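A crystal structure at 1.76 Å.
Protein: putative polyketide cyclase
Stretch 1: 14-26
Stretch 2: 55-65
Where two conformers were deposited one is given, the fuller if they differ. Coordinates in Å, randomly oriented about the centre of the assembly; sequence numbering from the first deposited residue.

Stretch 1 14-26: QFTREVWSEGNIE
Stretch 2 (55-65) GYKERVKTLRA

The oddest feature of this contact is an arginine folded over the widened C-terminal end of a helix. R64, coiled as m, m, m, lays one guanidinium face over E22 and G23, its NE 3.3 Å from G23 CA, while R64 NH1 gives a weak hydrogen bond to W20 O at 3.1 Å. G23 (phi 71°, psi 27°) is the first residue to leave helical values; an ideal CB there would fall 2.4 Å from R64 NH2, so both the positive phi and the packed arginine suit glycine.

Helix 14-21, widened by a pi-type turn at 16-21, meets the regular helix 55-65 with N-to-C directions 66° apart and axes 10.7 Å apart at closest approach. The segment after it turns back, N24 N bonding E18 O at 2.7 Å, and a 3-10 segment begins at I25. In register, G23 CA lies 6.8 Å from R64 CA and I25 CA 6.0 Å from K57 CA.

W20 is the knob. Its CA-to-CB bond points away, yet chi1 -72° and chi2 96° bring the indole among Y56, R59, V60 and L63. V60 (t) sets CG1 4.0 Å from the centroid of the six-membered ring of W20, 8° off the normal, over the ring face, and W20 CH2 meets L63 CD2 at 3.5 Å. Burying an indole leaves one polar group to satisfy: W20 NE1 donates to Y56 OH at 3.0 Å. Y56 OH also lies at the edge of the F15 ring, 3.1 Å from F15 CZ.

I25 (m, m) points toward the helix, pressing CD1 to within 3.2 Å of V60 CG1; V19 CG1 reaches the same V60 CG1 at 3.7 Å. At the solvent margin, K57 NZ closes a salt bridge to E26 OE1 at 2.7 Å, and a water whose O lies 3.0 Å from E26 OE2 and 2.7 Å from K61 NZ links the two, donating to the carboxylate and accepting from the lysine.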

# COMPACT_ATOMS: atom_id res chain seq x y z
N GLN A 14 -7.72 -10.51 -14.65
CA GLN A 14 -7.75 -10.32 -16.12
C GLN A 14 -7.53 -8.86 -16.49
O GLN A 14 -6.77 -8.55 -17.39
CB GLN A 14 -9.08 -10.80 -16.74
CG GLN A 14 -8.98 -11.04 -18.25
CD GLN A 14 -10.31 -11.31 -18.96
OE1 GLN A 14 -11.37 -10.82 -18.55
NE2 GLN A 14 -10.24 -12.05 -20.05
N PHE A 15 -8.24 -7.98 -15.79
CA PHE A 15 -8.12 -6.54 -15.95
C PHE A 15 -6.67 -6.07 -15.80
O PHE A 15 -6.16 -5.35 -16.65
CB PHE A 15 -9.00 -5.86 -14.91
CG PHE A 15 -8.57 -4.48 -14.51
CD1 PHE A 15 -8.69 -3.40 -15.36
CD2 PHE A 15 -8.05 -4.27 -13.24
CE1 PHE A 15 -8.29 -2.12 -14.94
CE2 PHE A 15 -7.66 -3.04 -12.82
CZ PHE A 15 -7.77 -1.96 -13.66
N THR A 16 -6.02 -6.52 -14.73
CA THR A 16 -4.64 -6.16 -14.45
C THR A 16 -3.75 -6.64 -15.57
O THR A 16 -2.89 -5.91 -16.05
CB THR A 16 -4.18 -6.73 -13.09
OG1 THR A 16 -5.01 -6.17 -12.06
CG2 THR A 16 -2.72 -6.40 -12.80
N ARG A 17 -4.00 -7.87 -16.01
CA ARG A 17 -3.24 -8.44 -17.09
C ARG A 17 -3.43 -7.66 -18.38
O ARG A 17 -2.46 -7.19 -18.98
CB ARG A 17 -3.61 -9.91 -17.29
CG ARG A 17 -2.75 -10.59 -18.30
CD ARG A 17 -3.14 -12.02 -18.47
NE ARG A 17 -2.38 -12.64 -19.55
CZ ARG A 17 -2.58 -13.86 -20.04
NH1 ARG A 17 -3.53 -14.67 -19.55
NH2 ARG A 17 -1.81 -14.29 -21.03
N GLU A 18 -4.68 -7.52 -18.80
CA GLU A 18 -4.98 -6.89 -20.09
C GLU A 18 -4.67 -5.42 -20.18
O GLU A 18 -3.99 -4.98 -21.11
CB GLU A 18 -6.45 -7.11 -20.44
CG GLU A 18 -6.79 -8.54 -20.72
CD GLU A 18 -8.25 -8.77 -21.05
OE1 GLU A 18 -9.09 -7.86 -20.89
OE2 GLU A 18 -8.56 -9.91 -21.48
N VAL A 19 -5.17 -4.67 -19.21
CA VAL A 19 -5.00 -3.22 -19.25
C VAL A 19 -3.61 -2.80 -18.80
O VAL A 19 -2.92 -2.09 -19.52
CB VAL A 19 -6.05 -2.50 -18.40
CG1 VAL A 19 -5.79 -0.98 -18.36
CG2 VAL A 19 -7.44 -2.80 -18.94
N TRP A 20 -3.19 -3.28 -17.63
CA TRP A 20 -1.99 -2.76 -16.99
C TRP A 20 -0.70 -3.43 -17.33
O TRP A 20 0.33 -2.75 -17.38
CB TRP A 20 -2.21 -2.71 -15.48
CG TRP A 20 -3.13 -1.60 -15.20
CD1 TRP A 20 -4.47 -1.69 -15.03
CD2 TRP A 20 -2.81 -0.21 -15.22
NE1 TRP A 20 -5.00 -0.44 -14.88
CE2 TRP A 20 -4.01 0.49 -14.99
CE3 TRP A 20 -1.61 0.51 -15.36
CZ2 TRP A 20 -4.05 1.89 -14.90
CZ3 TRP A 20 -1.66 1.90 -15.30
CH2 TRP A 20 -2.88 2.57 -15.07
N SER A 21 -0.73 -4.74 -17.50
CA SER A 21 0.48 -5.47 -17.85
C SER A 21 0.67 -5.53 -19.36
O SER A 21 1.81 -5.47 -19.80
CB SER A 21 0.49 -6.87 -17.25
OG SER A 21 0.47 -6.80 -15.84
N GLU A 22 -0.41 -5.64 -20.13
CA GLU A 22 -0.33 -5.77 -21.59
C GLU A 22 -0.64 -4.49 -22.35
O GLU A 22 -0.37 -4.43 -23.54
CB GLU A 22 -1.24 -6.89 -22.07
CG GLU A 22 -0.80 -8.26 -21.56
CD GLU A 22 -1.85 -9.34 -21.74
OE1 GLU A 22 -2.92 -9.10 -22.33
OE2 GLU A 22 -1.58 -10.46 -21.27
N GLY A 23 -1.15 -3.47 -21.67
CA GLY A 23 -1.43 -2.19 -22.31
C GLY A 23 -2.59 -2.19 -23.27
O GLY A 23 -2.61 -1.37 -24.20
N ASN A 24 -3.55 -3.10 -23.06
CA ASN A 24 -4.74 -3.17 -23.87
C ASN A 24 -5.65 -2.11 -23.23
O ASN A 24 -6.57 -2.43 -22.49
CB ASN A 24 -5.35 -4.57 -23.87
CG ASN A 24 -6.56 -4.69 -24.78
OD1 ASN A 24 -7.09 -3.69 -25.29
ND2 ASN A 24 -7.01 -5.93 -24.97
N ILE A 25 -5.39 -0.86 -23.60
CA ILE A 25 -6.06 0.30 -22.99
C ILE A 25 -7.57 0.22 -23.16
O ILE A 25 -8.32 0.46 -22.22
CB ILE A 25 -5.58 1.65 -23.59
CG1 ILE A 25 -4.06 1.82 -23.56
CG2 ILE A 25 -6.21 2.81 -22.83
CD1 ILE A 25 -3.43 1.66 -22.22
N GLU A 26 -8.00 -0.14 -24.37
CA GLU A 26 -9.42 -0.24 -24.71
C GLU A 26 -10.17 -1.34 -23.96
O GLU A 26 -11.38 -1.24 -23.80
CB GLU A 26 -9.61 -0.33 -26.23
CG GLU A 26 -8.98 0.87 -27.00
CD GLU A 26 -9.46 2.23 -26.47
OE1 GLU A 26 -10.69 2.40 -26.36
OE2 GLU A 26 -8.62 3.12 -26.15
N GLY A 55 -11.42 9.15 -19.46
CA GLY A 55 -10.44 9.74 -18.54
C GLY A 55 -9.58 8.66 -17.92
O GLY A 55 -8.37 8.83 -17.82
N TYR A 56 -10.20 7.56 -17.53
CA TYR A 56 -9.48 6.39 -17.02
C TYR A 56 -8.44 5.91 -18.04
O TYR A 56 -7.27 5.69 -17.70
CB TYR A 56 -10.45 5.26 -16.70
CG TYR A 56 -9.75 4.10 -16.10
CD1 TYR A 56 -9.18 3.11 -16.91
CD2 TYR A 56 -9.55 4.02 -14.73
CE1 TYR A 56 -8.49 2.09 -16.39
CE2 TYR A 56 -8.84 2.97 -14.20
CZ TYR A 56 -8.33 2.02 -15.03
OH TYR A 56 -7.64 1.00 -14.48
N LYS A 57 -8.88 5.77 -19.29
CA LYS A 57 -7.99 5.29 -20.35
C LYS A 57 -6.84 6.26 -20.58
O LYS A 57 -5.73 5.82 -20.81
CB LYS A 57 -8.76 5.00 -21.63
CG LYS A 57 -9.59 3.75 -21.50
CD LYS A 57 -10.23 3.31 -22.79
CE LYS A 57 -11.42 4.08 -23.19
NZ LYS A 57 -12.13 3.37 -24.32
N GLU A 58 -7.10 7.57 -20.48
CA GLU A 58 -6.03 8.55 -20.62
C GLU A 58 -5.00 8.38 -19.52
O GLU A 58 -3.81 8.42 -19.79
CB GLU A 58 -6.56 9.99 -20.64
CG GLU A 58 -7.40 10.31 -21.85
CD GLU A 58 -6.71 10.12 -23.18
OE1 GLU A 58 -5.48 10.31 -23.27
OE2 GLU A 58 -7.43 9.81 -24.15
N ARG A 59 -5.46 8.10 -18.31
CA ARG A 59 -4.54 7.88 -17.21
C ARG A 59 -3.72 6.63 -17.47
O ARG A 59 -2.52 6.63 -17.23
CB ARG A 59 -5.28 7.83 -15.90
CG ARG A 59 -4.46 7.35 -14.74
CD ARG A 59 -5.26 7.51 -13.51
NE ARG A 59 -4.51 7.00 -12.37
CZ ARG A 59 -4.37 5.72 -12.07
NH1 ARG A 59 -4.93 4.76 -12.79
NH2 ARG A 59 -3.67 5.38 -10.99
N VAL A 60 -4.36 5.57 -17.96
CA VAL A 60 -3.61 4.35 -18.29
C VAL A 60 -2.54 4.67 -19.31
O VAL A 60 -1.39 4.27 -19.14
CB VAL A 60 -4.48 3.22 -18.83
CG1 VAL A 60 -3.60 1.96 -19.03
CG2 VAL A 60 -5.62 2.92 -17.89
N LYS A 61 -2.91 5.42 -20.34
CA LYS A 61 -1.96 5.78 -21.40
C LYS A 61 -0.74 6.50 -20.84
O LYS A 61 0.38 6.21 -21.24
CB LYS A 61 -2.61 6.62 -22.49
CG LYS A 61 -3.68 5.90 -23.31
CD LYS A 61 -4.33 6.90 -24.27
CE LYS A 61 -5.68 6.45 -24.76
NZ LYS A 61 -6.29 7.50 -25.65
N THR A 62 -0.97 7.43 -19.91
CA THR A 62 0.13 8.20 -19.30
C THR A 62 1.03 7.33 -18.46
O THR A 62 2.25 7.36 -18.61
CB THR A 62 -0.41 9.35 -18.46
OG1 THR A 62 -0.89 10.32 -19.37
CG2 THR A 62 0.67 10.02 -17.63
N LEU A 63 0.42 6.56 -17.57
CA LEU A 63 1.18 5.67 -16.70
C LEU A 63 1.88 4.57 -17.48
O LEU A 63 3.04 4.25 -17.20
CB LEU A 63 0.28 5.10 -15.61
CG LEU A 63 -0.08 6.00 -14.43
CD1 LEU A 63 -0.57 7.39 -14.80
CD2 LEU A 63 -1.14 5.28 -13.59
N ARG A 64 1.21 4.00 -18.47
CA ARG A 64 1.82 2.94 -19.29
C ARG A 64 3.00 3.50 -20.08
O ARG A 64 4.04 2.86 -20.15
CB ARG A 64 0.82 2.23 -20.21
CG ARG A 64 -0.12 1.23 -19.48
CD ARG A 64 0.52 -0.14 -19.27
NE ARG A 64 0.93 -0.69 -20.57
CZ ARG A 64 1.72 -1.74 -20.77
NH1 ARG A 64 2.27 -2.41 -19.78
NH2 ARG A 64 2.00 -2.11 -22.03
N ALA A 65 2.86 4.70 -20.64
CA ALA A 65 3.93 5.34 -21.41
C ALA A 65 5.24 5.53 -20.65
O ALA A 65 6.30 5.47 -21.26
CB ALA A 65 3.47 6.68 -21.98
O HOH W 1 -8.60 6.08 -25.51